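Local coordinates for hemolysin-related protein (Vibrio cholerae serotype O1, PDB 6MLT) that is a secreted biofilm matrix protein that probably helps the bacterium adhere to surfaces, binds metal ions and probably recognises carbohydrate, at residues A[36-41]-A[570-575]; A[523-528]-A[536-541]; A[146-151]-A[574-579]. All coordinates share one frame; numbering follows the deposited sequence.

Interaction 1: A[36-41]-A[570-575]; sequences IVVQLN and TRIWNQ. With CA (calcium ion), chain C.
I572 holds CG1 anti to its backbone N (chi1 -179°) and V38 holds CG1 anti to its carbonyl carbon (chi1 -72°), which brings V38 CG1 to 3.9 Å from I572 CG1; I572 CD1 lies against the same V38 methyl. The I572 CG1 methylene also rests on the backbone, 3.3 Å from V37 O. Branched aliphatic residues suit this buried place, since each offers a compact hydrocarbon wall close to the main chain; N574 CB also leans on the V38 methyl. V37 and W573 form a single antiparallel bridge, V37 N giving its hydrogen to W573 O at 2.8 Å and W573 N returning one to V37 O at 3.0 Å. Their CB atoms touch, while the indole leads off to Y523, whose OH bonds W573 NE1. Beyond the bridge, I36 CD1 packs 3.7 Å from Q575 CA.

Q39 and R571 have amide and guanidinium planes 89° apart. Q39 NE2 and R571 NH2 are both donors, and their hydrogens go to other partners: NE2 serves D53 O and a water that donates to R571 O, the guanidinium the carbonyls of E51 and D528. Q39 OE1 takes a hydrogen, at 2.8 Å, from a second water, a calcium ligand beside N41 OD1 and probably polarised by the ion into a stronger donor. Since NE2 holds the water on R571 O, one neutral amide connects site and loop without adding charge.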
ATOM      1  N   ILE A  36      15.614  -6.077  -7.248  1.00 15.28           N
ATOM      2  CA  ILE A  36      14.512  -5.598  -8.075  1.00 18.41           C
ATOM      3  C   ILE A  36      14.094  -6.733  -8.994  1.00 16.90           C
ATOM      4  O   ILE A  36      14.945  -7.497  -9.456  1.00 17.52           O
ATOM      5  CB  ILE A  36      14.949  -4.363  -8.897  1.00 28.32           C
ATOM      6  CG1 ILE A  36      15.284  -3.184  -7.975  1.00 30.12           C
ATOM      7  CG2 ILE A  36      13.918  -3.990  -9.935  1.00 40.28           C
ATOM      8  CD1 ILE A  36      14.197  -2.799  -7.047  1.00 23.29           C
ATOM      9  N   VAL A  37      12.794  -6.829  -9.282  1.00 17.56           N
ATOM     10  CA  VAL A  37      12.237  -7.954 -10.032  1.00 18.78           C
ATOM     11  C   VAL A  37      11.390  -7.418 -11.179  1.00 18.94           C
ATOM     12  O   VAL A  37      10.359  -6.777 -10.948  1.00 16.97           O
ATOM     13  CB  VAL A  37      11.394  -8.882  -9.142  1.00 19.87           C
ATOM     14  CG1 VAL A  37      10.777 -10.016  -9.969  1.00 19.73           C
ATOM     15  CG2 VAL A  37      12.244  -9.452  -8.018  1.00 19.64           C
ATOM     16  N   VAL A  38      11.813  -7.710 -12.411  1.00 16.71           N
ATOM     17  CA  VAL A  38      11.123  -7.284 -13.624  1.00 18.61           C
ATOM     18  C   VAL A  38      11.465  -8.266 -14.742  1.00 20.96           C
ATOM     19  O   VAL A  38      12.463  -8.991 -14.675  1.00 20.66           O
ATOM     20  CB  VAL A  38      11.519  -5.852 -14.050  1.00 18.77           C
ATOM     21  CG1 VAL A  38      10.914  -4.809 -13.110  1.00 18.52           C
ATOM     22  CG2 VAL A  38      13.046  -5.714 -14.107  1.00 18.25           C
ATOM     23  N   GLN A  39      10.644  -8.263 -15.798  1.00 18.05           N
ATOM     24  CA  GLN A  39      10.876  -9.114 -16.967  1.00 19.13           C
ATOM     25  C   GLN A  39      11.931  -8.500 -17.888  1.00 20.83           C
ATOM     26  O   GLN A  39      11.810  -7.339 -18.292  1.00 22.45           O
ATOM     27  CB  GLN A  39       9.578  -9.300 -17.755  1.00 19.06           C
ATOM     28  CG  GLN A  39       8.407  -9.874 -16.979  1.00 22.16           C
ATOM     29  CD  GLN A  39       8.439 -11.388 -16.879  1.00 21.24           C
ATOM     30  OE1 GLN A  39       9.297 -12.052 -17.463  1.00 19.85           O
ATOM     31  NE2 GLN A  39       7.491 -11.942 -16.137  1.00 21.85           N
ATOM     32  N   LEU A  40      12.943  -9.288 -18.266  1.00 21.67           N
ATOM     33  CA  LEU A  40      14.025  -8.767 -19.095  1.00 21.42           C
ATOM     34  C   LEU A  40      14.354  -9.584 -20.336  1.00 23.21           C
ATOM     35  O   LEU A  40      15.139  -9.106 -21.164  1.00 25.01           O
ATOM     36  CB  LEU A  40      15.308  -8.624 -18.264  1.00 20.37           C
ATOM     37  CG  LEU A  40      15.246  -7.615 -17.113  1.00 19.92           C
ATOM     38  CD1 LEU A  40      16.521  -7.691 -16.280  1.00 20.13           C
ATOM     39  CD2 LEU A  40      15.028  -6.199 -17.622  1.00 17.75           C
ATOM     40  N   ASN A  41      13.795 -10.782 -20.510  1.00 23.58           N
ATOM     41  CA  ASN A  41      14.105 -11.557 -21.707  1.00 22.30           C
ATOM     42  C   ASN A  41      12.902 -12.397 -22.111  1.00 23.78           C
ATOM     43  O   ASN A  41      11.924 -12.535 -21.372  1.00 21.38           O
ATOM     44  CB  ASN A  41      15.345 -12.439 -21.503  1.00 21.15           C
ATOM     45  CG  ASN A  41      15.082 -13.635 -20.611  1.00 22.13           C
ATOM     46  OD1 ASN A  41      14.611 -13.497 -19.489  1.00 23.33           O
ATOM     47  ND2 ASN A  41      15.379 -14.829 -21.121  1.00 23.46           N
ATOM     48  N   THR A 570       3.204 -10.910  -5.793  1.00 18.81           N
ATOM     49  CA  THR A 570       3.376 -10.004  -6.920  1.00 19.13           C
ATOM     50  C   THR A 570       4.300 -10.613  -7.972  1.00 16.92           C
ATOM     51  O   THR A 570       5.267 -11.311  -7.657  1.00 19.12           O
ATOM     52  CB  THR A 570       3.955  -8.666  -6.447  1.00 16.50           C
ATOM     53  OG1 THR A 570       4.065  -7.765  -7.558  1.00 17.89           O
ATOM     54  CG2 THR A 570       5.333  -8.854  -5.831  1.00 16.40           C
ATOM     55  N   ARG A 571       4.000 -10.319  -9.236  1.00 16.77           N
ATOM     56  CA  ARG A 571       4.870 -10.684 -10.346  1.00 21.02           C
ATOM     57  C   ARG A 571       6.021  -9.706 -10.547  1.00 20.98           C
ATOM     58  O   ARG A 571       6.882  -9.954 -11.396  1.00 21.59           O
ATOM     59  CB  ARG A 571       4.078 -10.738 -11.654  1.00 23.73           C
ATOM     60  CG  ARG A 571       2.900 -11.698 -11.684  1.00 28.26           C
ATOM     61  CD  ARG A 571       3.327 -13.147 -11.713  1.00 26.21           C
ATOM     62  NE  ARG A 571       4.433 -13.451 -12.623  1.00 23.18           N
ATOM     63  CZ  ARG A 571       4.315 -13.662 -13.930  1.00 24.14           C
ATOM     64  NH1 ARG A 571       3.138 -13.574 -14.536  1.00 28.36           N
ATOM     65  NH2 ARG A 571       5.390 -13.963 -14.640  1.00 23.33           N
ATOM     66  N   ILE A 572       6.045  -8.598  -9.814  1.00 20.07           N
ATOM     67  CA  ILE A 572       6.971  -7.510 -10.104  1.00 19.55           C
ATOM     68  C   ILE A 572       7.268  -6.771  -8.808  1.00 18.49           C
ATOM     69  O   ILE A 572       6.376  -6.546  -7.984  1.00 19.41           O
ATOM     70  CB  ILE A 572       6.385  -6.569 -11.182  1.00 23.61           C
ATOM     71  CG1 ILE A 572       7.361  -5.441 -11.512  1.00 26.33           C
ATOM     72  CG2 ILE A 572       5.038  -5.998 -10.737  1.00 24.40           C
ATOM     73  CD1 ILE A 572       7.045  -4.757 -12.833  1.00 29.12           C
ATOM     74  N   TRP A 573       8.535  -6.404  -8.627  1.00 17.40           N
ATOM     75  CA  TRP A 573       8.967  -5.585  -7.493  1.00 16.49           C
ATOM     76  C   TRP A 573       9.989  -4.612  -8.070  1.00 15.09           C
ATOM     77  O   TRP A 573      11.194  -4.878  -8.074  1.00 16.99           O
ATOM     78  CB  TRP A 573       9.545  -6.438  -6.375  1.00 14.41           C
ATOM     79  CG  TRP A 573       9.752  -5.684  -5.100  1.00 16.22           C
ATOM     80  CD1 TRP A 573      10.645  -4.679  -4.882  1.00 15.98           C
ATOM     81  CD2 TRP A 573       9.060  -5.887  -3.863  1.00 16.75           C
ATOM     82  NE1 TRP A 573      10.556  -4.238  -3.579  1.00 16.91           N
ATOM     83  CE2 TRP A 573       9.585  -4.962  -2.934  1.00 16.76           C
ATOM     84  CE3 TRP A 573       8.046  -6.759  -3.451  1.00 18.02           C
ATOM     85  CZ2 TRP A 573       9.135  -4.888  -1.616  1.00 17.61           C
ATOM     86  CZ3 TRP A 573       7.597  -6.685  -2.138  1.00 21.26           C
ATOM     87  CH2 TRP A 573       8.143  -5.751  -1.237  1.00 18.75           C
ATOM     88  N   ASN A 574       9.499  -3.487  -8.575  1.00 16.45           N
ATOM     89  CA  ASN A 574      10.266  -2.714  -9.537  1.00 17.50           C
ATOM     90  C   ASN A 574      11.051  -1.569  -8.915  1.00 17.29           C
ATOM     91  O   ASN A 574      11.850  -0.940  -9.619  1.00 16.19           O
ATOM     92  CB  ASN A 574       9.329  -2.160 -10.610  1.00 17.62           C
ATOM     93  CG  ASN A 574       8.434  -1.080 -10.073  1.00 18.74           C
ATOM     94  OD1 ASN A 574       7.641  -1.319  -9.158  1.00 17.96           O
ATOM     95  ND2 ASN A 574       8.569   0.119 -10.608  1.00 17.76           N
ATOM     96  N   GLN A 575      10.857  -1.288  -7.630  1.00 15.34           N
ATOM     97  CA  GLN A 575      11.562  -0.200  -6.969  1.00 16.51           C
ATOM     98  C   GLN A 575      11.565  -0.472  -5.473  1.00 16.06           C
ATOM     99  O   GLN A 575      10.817  -1.309  -4.970  1.00 16.17           O
ATOM    100  CB  GLN A 575      10.925   1.161  -7.293  1.00 14.79           C
ATOM    101  CG  GLN A 575       9.499   1.332  -6.803  1.00 14.90           C
ATOM    102  CD  GLN A 575       8.871   2.648  -7.225  1.00 17.95           C
ATOM    103  OE1 GLN A 575       9.227   3.224  -8.259  1.00 18.77           O
ATOM    104  NE2 GLN A 575       7.916   3.117  -6.439  1.00 20.44           N
TER
HETATM  105 CA    CA C1002      13.280 -13.855 -17.688  1.00 21.98          CA
HETATM  106  O   HOH W   1       6.180  -9.696 -14.490  1.00 37.14           O
HETATM  107  O   HOH W   2      11.693 -12.267 -18.849  1.00 19.47           O
HETATM  108  O   HOH W   3      14.451 -15.859 -17.337  1.00 19.65           O

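Interaction 2: A[523-528]-A[536-541]; sequences YPVVAD and SLIMVA
V526 and L537 face each other as the non-hydrogen-bonded pair of an antiparallel beta hairpin, part of one four-stranded blade of a beta-propeller. Their side chains run slantwise across one another, V526 CG2 meeting L537 CD1 at 4.0 Å. L537 holds CG anti to its backbone N (chi1 165°), and chi2 of 60° then turns CD1 to both V526 and the ring of P524, with P524 CB 4.0 Å from L537 CD1. P524 CB touches M539 CB as well, so the proline, which has no N-H, adds its ring to an apolar patch. L492 and M499 cover it: this face packs on the neighbouring blade of strands 490-494 and 498-502.

The other face carries V525, A527, S536 and I538, and is met by V37 at A527 and by W573 at V525. I538 CD1 comes within 4.4 Å of A527 CB and 4.5 Å of V525 CG1; the single methyl of A527 lets both I538 CD1 and V37 pack against it. V554 and V556 of strand 553-559 flank the same isoleucine. S536 ends this row with a polar group, its OG hydrogen-bonded to K16 NZ of strand 13-19.

Four backbone bonds hold the register through the pairs V525 with I538 and A527 with S536; the shortest, from I538 N to V525 O, is 2.7 Å.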
ATOM      1  N   TYR A 523      16.377  -5.434   1.921  1.00 17.25           N
ATOM      2  CA  TYR A 523      15.425  -6.369   2.498  1.00 16.42           C
ATOM      3  C   TYR A 523      15.232  -7.532   1.537  1.00 15.91           C
ATOM      4  O   TYR A 523      15.541  -7.420   0.345  1.00 17.28           O
ATOM      5  CB  TYR A 523      14.076  -5.696   2.813  1.00 16.03           C
ATOM      6  CG  TYR A 523      13.477  -4.886   1.678  1.00 16.07           C
ATOM      7  CD1 TYR A 523      12.923  -5.510   0.573  1.00 17.68           C
ATOM      8  CD2 TYR A 523      13.456  -3.498   1.721  1.00 18.35           C
ATOM      9  CE1 TYR A 523      12.376  -4.773  -0.479  1.00 16.93           C
ATOM     10  CE2 TYR A 523      12.898  -2.748   0.673  1.00 18.10           C
ATOM     11  CZ  TYR A 523      12.363  -3.403  -0.419  1.00 18.16           C
ATOM     12  OH  TYR A 523      11.802  -2.692  -1.457  1.00 16.57           O
ATOM     13  N   PRO A 524      14.734  -8.666   2.021  1.00 18.60           N
ATOM     14  CA  PRO A 524      14.381  -9.760   1.111  1.00 19.27           C
ATOM     15  C   PRO A 524      13.086  -9.444   0.380  1.00 16.73           C
ATOM     16  O   PRO A 524      12.254  -8.661   0.847  1.00 17.74           O
ATOM     17  CB  PRO A 524      14.209 -10.971   2.041  1.00 18.64           C
ATOM     18  CG  PRO A 524      14.649 -10.509   3.409  1.00 20.44           C
ATOM     19  CD  PRO A 524      14.491  -9.026   3.422  1.00 18.65           C
ATOM     20  N   VAL A 525      12.921 -10.076  -0.779  1.00 16.93           N
ATOM     21  CA  VAL A 525      11.769  -9.849  -1.652  1.00 16.33           C
ATOM     22  C   VAL A 525      11.130 -11.187  -1.994  1.00 17.56           C
ATOM     23  O   VAL A 525      11.829 -12.142  -2.349  1.00 18.10           O
ATOM     24  CB  VAL A 525      12.183  -9.110  -2.939  1.00 19.39           C
ATOM     25  CG1 VAL A 525      11.085  -9.187  -4.013  1.00 18.29           C
ATOM     26  CG2 VAL A 525      12.533  -7.657  -2.614  1.00 19.98           C
ATOM     27  N   VAL A 526       9.804 -11.246  -1.918  1.00 16.18           N
ATOM     28  CA  VAL A 526       9.043 -12.372  -2.448  1.00 16.28           C
ATOM     29  C   VAL A 526       8.395 -11.929  -3.749  1.00 17.09           C
ATOM     30  O   VAL A 526       7.752 -10.870  -3.808  1.00 17.37           O
ATOM     31  CB  VAL A 526       7.989 -12.867  -1.446  1.00 19.09           C
ATOM     32  CG1 VAL A 526       7.099 -13.936  -2.082  1.00 20.13           C
ATOM     33  CG2 VAL A 526       8.672 -13.421  -0.197  1.00 20.72           C
ATOM     34  N   ALA A 527       8.561 -12.735  -4.792  1.00 17.04           N
ATOM     35  CA  ALA A 527       7.902 -12.472  -6.061  1.00 18.56           C
ATOM     36  C   ALA A 527       7.625 -13.786  -6.770  1.00 20.56           C
ATOM     37  O   ALA A 527       8.416 -14.734  -6.684  1.00 20.38           O
ATOM     38  CB  ALA A 527       8.747 -11.565  -6.958  1.00 18.17           C
ATOM     39  N   ASP A 528       6.493 -13.826  -7.473  1.00 18.49           N
ATOM     40  CA  ASP A 528       6.087 -14.978  -8.276  1.00 22.89           C
ATOM     41  C   ASP A 528       6.697 -14.796  -9.658  1.00 21.93           C
ATOM     42  O   ASP A 528       6.124 -14.146 -10.535  1.00 20.16           O
ATOM     43  CB  ASP A 528       4.569 -15.091  -8.335  1.00 22.95           C
ATOM     44  CG  ASP A 528       4.100 -16.310  -9.114  1.00 27.52           C
ATOM     45  OD1 ASP A 528       4.959 -17.039  -9.661  1.00 27.60           O
ATOM     46  OD2 ASP A 528       2.871 -16.541  -9.176  1.00 27.32           O
ATOM     47  N   SER A 536       8.881 -17.085  -5.248  1.00 18.16           N
ATOM     48  CA  SER A 536      10.284 -17.241  -4.896  1.00 18.79           C
ATOM     49  C   SER A 536      10.657 -16.193  -3.854  1.00 19.97           C
ATOM     50  O   SER A 536      10.139 -15.070  -3.866  1.00 19.23           O
ATOM     51  CB  SER A 536      11.192 -17.074  -6.115  1.00 19.61           C
ATOM     52  OG  SER A 536      10.841 -17.960  -7.159  1.00 22.98           O
ATOM     53  N   LEU A 537      11.559 -16.573  -2.953  1.00 18.54           N
ATOM     54  CA  LEU A 537      12.094 -15.694  -1.917  1.00 18.31           C
ATOM     55  C   LEU A 537      13.525 -15.319  -2.291  1.00 17.85           C
ATOM     56  O   LEU A 537      14.405 -16.188  -2.340  1.00 17.48           O
ATOM     57  CB  LEU A 537      12.066 -16.386  -0.558  1.00 18.85           C
ATOM     58  CG  LEU A 537      12.896 -15.752   0.564  1.00 20.70           C
ATOM     59  CD1 LEU A 537      12.432 -14.333   0.855  1.00 21.41           C
ATOM     60  CD2 LEU A 537      12.831 -16.608   1.822  1.00 24.60           C
ATOM     61  N   ILE A 538      13.757 -14.029  -2.530  1.00 17.00           N
ATOM     62  CA  ILE A 538      15.017 -13.518  -3.072  1.00 17.55           C
ATOM     63  C   ILE A 538      15.713 -12.685  -2.005  1.00 18.95           C
ATOM     64  O   ILE A 538      15.104 -11.770  -1.436  1.00 18.65           O
ATOM     65  CB  ILE A 538      14.774 -12.667  -4.331  1.00 18.39           C
ATOM     66  CG1 ILE A 538      14.017 -13.473  -5.391  1.00 21.38           C
ATOM     67  CG2 ILE A 538      16.109 -12.146  -4.900  1.00 18.19           C
ATOM     68  CD1 ILE A 538      12.923 -12.698  -6.082  1.00 21.97           C
ATOM     69  N   MET A 539      16.999 -12.957  -1.766  1.00 16.53           N
ATOM     70  CA  MET A 539      17.766 -12.181  -0.805  1.00 21.01           C
ATOM     71  C   MET A 539      19.199 -12.011  -1.289  1.00 17.70           C
ATOM     72  O   MET A 539      19.726 -12.834  -2.045  1.00 17.72           O
ATOM     73  CB  MET A 539      17.751 -12.830   0.589  1.00 23.22           C
ATOM     74  CG  MET A 539      18.425 -14.176   0.673  1.00 24.27           C
ATOM     75  SD  MET A 539      18.087 -15.011   2.241  1.00 22.89           S
ATOM     76  CE  MET A 539      16.361 -15.440   2.019  1.00 19.95           C
ATOM     77  N   VAL A 540      19.827 -10.930  -0.841  1.00 18.55           N
ATOM     78  CA  VAL A 540      21.192 -10.604  -1.232  1.00 16.84           C
ATOM     79  C   VAL A 540      22.112 -10.819  -0.038  1.00 18.19           C
ATOM     80  O   VAL A 540      21.685 -10.759   1.119  1.00 16.20           O
ATOM     81  CB  VAL A 540      21.284  -9.161  -1.770  1.00 17.59           C
ATOM     82  CG1 VAL A 540      20.301  -8.973  -2.916  1.00 18.12           C
ATOM     83  CG2 VAL A 540      21.014  -8.147  -0.657  1.00 18.66           C
ATOM     84  N   ALA A 541      23.383 -11.083  -0.327  1.00 15.70           N
ATOM     85  CA  ALA A 541      24.332 -11.451   0.710  1.00 17.35           C
ATOM     86  C   ALA A 541      25.710 -10.901   0.383  1.00 17.39           C
ATOM     87  O   ALA A 541      26.060 -10.683  -0.785  1.00 19.75           O
ATOM     88  CB  ALA A 541      24.416 -12.971   0.883  1.00 17.25           C
TER
HETATM   89  O   HOH W   4      17.731  -9.180   0.416  1.00 21.33           O

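Interaction 3: A[146-151]-A[574-579]; sequences VGDIAL and NQYAFN
L151 and Q575 make the direct polar link here, while N574, one residue earlier, reaches the same backbone through water: its ND2 gives a hydrogen to a water that donates to L151 O. The same ND2 also bonds A102 O in strand 101-103.

Q575 follows. Chi1 of 63° tucks its CG between N and C, and the chain runs extended beyond, long enough to bring the amide to the edge of strand 150-152. Q575 OE1 accepts from L151 N at 2.8 Å, with an N-H...O angle of 156°, and lies 3.4 Å from A150 CA. Its NE2 donates to A577 O, 3.0 Å away and well above that carbonyl's plane, and also to a water shared with L151 O. A glutamine suits the place because one flat group both accepts from the strand and holds its own loop.

At Y576 the partner becomes D148. D148 OD1 meets the Y576 CB methylene in van der Waals contact at 3.5 Å, the side chains crossing at about a right angle. Y576 N gives its hydrogen, at 2.9 Å, to a water beside D148 OD1, while the phenol OH bonds W521 O.

A577 centres an inverse gamma turn. A577 N donates at 2.9 Å to another water, beside D148 OD2 and I149 O, so the buried carboxylate collects the waters that satisfy two consecutive N-H groups. The single methyl of A577 lets the turn lie close to D148, its CB 4.2 Å from D148 OD2.

The whole is a loop docked on the first strand, 150-152, of a beta-propeller blade and the loop leading into it, in the region of the FG-GAP-like repeat.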
ATOM      1  N   VAL A 146      22.921  10.864  -5.017  1.00 15.83           N
ATOM      2  CA  VAL A 146      22.758   9.419  -4.941  1.00 17.16           C
ATOM      3  C   VAL A 146      21.743   9.096  -3.853  1.00 17.54           C
ATOM      4  O   VAL A 146      21.899   9.517  -2.701  1.00 17.90           O
ATOM      5  CB  VAL A 146      24.100   8.719  -4.656  1.00 20.58           C
ATOM      6  CG1 VAL A 146      23.905   7.233  -4.409  1.00 27.33           C
ATOM      7  CG2 VAL A 146      25.063   8.945  -5.819  1.00 21.91           C
ATOM      8  N   GLY A 147      20.724   8.331  -4.216  1.00 17.19           N
ATOM      9  CA  GLY A 147      19.774   7.840  -3.239  1.00 15.91           C
ATOM     10  C   GLY A 147      18.754   6.943  -3.897  1.00 16.12           C
ATOM     11  O   GLY A 147      18.979   6.415  -4.988  1.00 17.94           O
ATOM     12  N   ASP A 148      17.623   6.773  -3.226  1.00 17.11           N
ATOM     13  CA  ASP A 148      16.551   5.980  -3.800  1.00 18.40           C
ATOM     14  C   ASP A 148      15.975   6.683  -5.022  1.00 19.10           C
ATOM     15  O   ASP A 148      16.031   7.912  -5.154  1.00 18.57           O
ATOM     16  CB  ASP A 148      15.454   5.734  -2.764  1.00 23.49           C
ATOM     17  CG  ASP A 148      14.407   4.726  -3.236  1.00 28.78           C
ATOM     18  OD1 ASP A 148      14.716   3.919  -4.142  1.00 26.75           O
ATOM     19  OD2 ASP A 148      13.273   4.740  -2.697  1.00 26.10           O
ATOM     20  N   ILE A 149      15.442   5.880  -5.935  1.00 15.52           N
ATOM     21  CA  ILE A 149      14.734   6.372  -7.107  1.00 17.11           C
ATOM     22  C   ILE A 149      13.360   5.723  -7.127  1.00 18.26           C
ATOM     23  O   ILE A 149      13.246   4.499  -6.987  1.00 18.13           O
ATOM     24  CB  ILE A 149      15.502   6.065  -8.405  1.00 18.88           C
ATOM     25  CG1 ILE A 149      16.840   6.813  -8.403  1.00 21.82           C
ATOM     26  CG2 ILE A 149      14.670   6.445  -9.613  1.00 17.81           C
ATOM     27  CD1 ILE A 149      17.745   6.473  -9.561  1.00 26.08           C
ATOM     28  N   ALA A 150      12.322   6.541  -7.281  1.00 15.93           N
ATOM     29  CA  ALA A 150      10.961   6.060  -7.447  1.00 18.56           C
ATOM     30  C   ALA A 150      10.414   6.587  -8.769  1.00 19.39           C
ATOM     31  O   ALA A 150      10.821   7.654  -9.244  1.00 20.18           O
ATOM     32  CB  ALA A 150      10.065   6.493  -6.290  1.00 20.19           C
ATOM     33  N   LEU A 151       9.500   5.828  -9.363  1.00 14.54           N
ATOM     34  CA  LEU A 151       8.958   6.122 -10.686  1.00 17.81           C
ATOM     35  C   LEU A 151       7.445   6.249 -10.598  1.00 20.35           C
ATOM     36  O   LEU A 151       6.768   5.317 -10.149  1.00 20.79           O
ATOM     37  CB  LEU A 151       9.331   5.020 -11.675  1.00 18.06           C
ATOM     38  CG  LEU A 151      10.818   4.666 -11.724  1.00 18.12           C
ATOM     39  CD1 LEU A 151      11.037   3.433 -12.580  1.00 20.01           C
ATOM     40  CD2 LEU A 151      11.627   5.837 -12.248  1.00 18.76           C
ATOM     41  N   ASN A 574       9.499  -3.487  -8.575  1.00 16.45           N
ATOM     42  CA  ASN A 574      10.266  -2.714  -9.537  1.00 17.50           C
ATOM     43  C   ASN A 574      11.051  -1.569  -8.915  1.00 17.29           C
ATOM     44  O   ASN A 574      11.850  -0.940  -9.619  1.00 16.19           O
ATOM     45  CB  ASN A 574       9.329  -2.160 -10.610  1.00 17.62           C
ATOM     46  CG  ASN A 574       8.434  -1.080 -10.073  1.00 18.74           C
ATOM     47  OD1 ASN A 574       7.641  -1.319  -9.158  1.00 17.96           O
ATOM     48  ND2 ASN A 574       8.569   0.119 -10.608  1.00 17.76           N
ATOM     49  N   GLN A 575      10.857  -1.288  -7.630  1.00 15.34           N
ATOM     50  CA  GLN A 575      11.562  -0.200  -6.969  1.00 16.51           C
ATOM     51  C   GLN A 575      11.565  -0.472  -5.473  1.00 16.06           C
ATOM     52  O   GLN A 575      10.817  -1.309  -4.970  1.00 16.17           O
ATOM     53  CB  GLN A 575      10.925   1.161  -7.293  1.00 14.79           C
ATOM     54  CG  GLN A 575       9.499   1.332  -6.803  1.00 14.90           C
ATOM     55  CD  GLN A 575       8.871   2.648  -7.225  1.00 17.95           C
ATOM     56  OE1 GLN A 575       9.227   3.224  -8.259  1.00 18.77           O
ATOM     57  NE2 GLN A 575       7.916   3.117  -6.439  1.00 20.44           N
ATOM     58  N   TYR A 576      12.425   0.255  -4.767  1.00 14.60           N
ATOM     59  CA  TYR A 576      12.564   0.053  -3.329  1.00 13.76           C
ATOM     60  C   TYR A 576      11.297   0.453  -2.584  1.00 16.88           C
ATOM     61  O   TYR A 576      10.929  -0.178  -1.584  1.00 15.94           O
ATOM     62  CB  TYR A 576      13.766   0.852  -2.830  1.00 13.76           C
ATOM     63  CG  TYR A 576      14.112   0.630  -1.388  1.00 14.12           C
ATOM     64  CD1 TYR A 576      13.539   1.413  -0.400  1.00 17.33           C
ATOM     65  CD2 TYR A 576      15.026  -0.346  -1.013  1.00 14.80           C
ATOM     66  CE1 TYR A 576      13.855   1.227   0.927  1.00 17.53           C
ATOM     67  CE2 TYR A 576      15.352  -0.543   0.325  1.00 17.22           C
ATOM     68  CZ  TYR A 576      14.761   0.251   1.280  1.00 16.78           C
ATOM     69  OH  TYR A 576      15.063   0.075   2.605  1.00 15.41           O
ATOM     70  N   ALA A 577      10.626   1.507  -3.049  1.00 16.59           N
ATOM     71  CA  ALA A 577       9.373   1.978  -2.452  1.00 19.75           C
ATOM     72  C   ALA A 577       8.174   1.331  -3.147  1.00 19.16           C
ATOM     73  O   ALA A 577       7.279   1.990  -3.678  1.00 20.31           O
ATOM     74  CB  ALA A 577       9.298   3.500  -2.526  1.00 18.58           C
ATOM     75  N   PHE A 578       8.163   0.002  -3.117  1.00 18.16           N
ATOM     76  CA  PHE A 578       7.152  -0.770  -3.824  1.00 17.82           C
ATOM     77  C   PHE A 578       5.865  -0.854  -3.010  1.00 17.21           C
ATOM     78  O   PHE A 578       5.896  -1.169  -1.817  1.00 17.77           O
ATOM     79  CB  PHE A 578       7.664  -2.179  -4.117  1.00 17.91           C
ATOM     80  CG  PHE A 578       6.634  -3.053  -4.753  1.00 16.74           C
ATOM     81  CD1 PHE A 578       6.363  -2.948  -6.103  1.00 18.98           C
ATOM     82  CD2 PHE A 578       5.901  -3.950  -3.994  1.00 19.34           C
ATOM     83  CE1 PHE A 578       5.399  -3.741  -6.688  1.00 20.47           C
ATOM     84  CE2 PHE A 578       4.932  -4.744  -4.577  1.00 21.05           C
ATOM     85  CZ  PHE A 578       4.680  -4.640  -5.915  1.00 21.51           C
ATOM     86  N   ASN A 579       4.730  -0.602  -3.667  1.00 17.39           N
ATOM     87  CA  ASN A 579       3.427  -0.768  -3.027  1.00 20.44           C
ATOM     88  C   ASN A 579       2.328  -1.013  -4.057  1.00 22.65           C
ATOM     89  O   ASN A 579       1.205  -0.521  -3.902  1.00 25.88           O
ATOM     90  CB  ASN A 579       3.087   0.455  -2.165  1.00 23.44           C
ATOM     91  CG  ASN A 579       2.699   1.667  -2.988  1.00 28.00           C
ATOM     92  OD1 ASN A 579       3.193   1.869  -4.092  1.00 27.63           O
ATOM     93  ND2 ASN A 579       1.798   2.480  -2.450  1.00 28.49           N
TER
HETATM   94  O   HOH W   5      14.348   1.792  -6.204  1.00 15.08           O
HETATM   95  O   HOH W   6      11.759   3.627  -4.753  1.00 16.85           O
HETATM   96  O   HOH W   7       6.214   5.392  -7.275  1.00 16.14           O
HETATM   97  O   HOH W   8       6.620   2.477 -10.242  1.00 18.81           O

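How the interactions relate
One loop, residues 570-579, ties the three contacts together. Interactions 1 and 3 share N574 and Q575, have centres about 12 Å apart, and join two different blades to that loop; W573 of interaction 1 and F578 of interaction 3 stack their rings. Interaction 2, nested in sequence inside both closures, lies about 11 Å from interaction 1, centre to centre, and meets it through R571 NE to D528 O and T570 O to D528 N, both 2.8 Å. It reaches interaction 3 through Y523 OH, 2.7 Å from Y576 O. Only interaction 1 includes a calcium ligand; the side chain of S536 in interaction 2 is about 12 Å from a calcium ion.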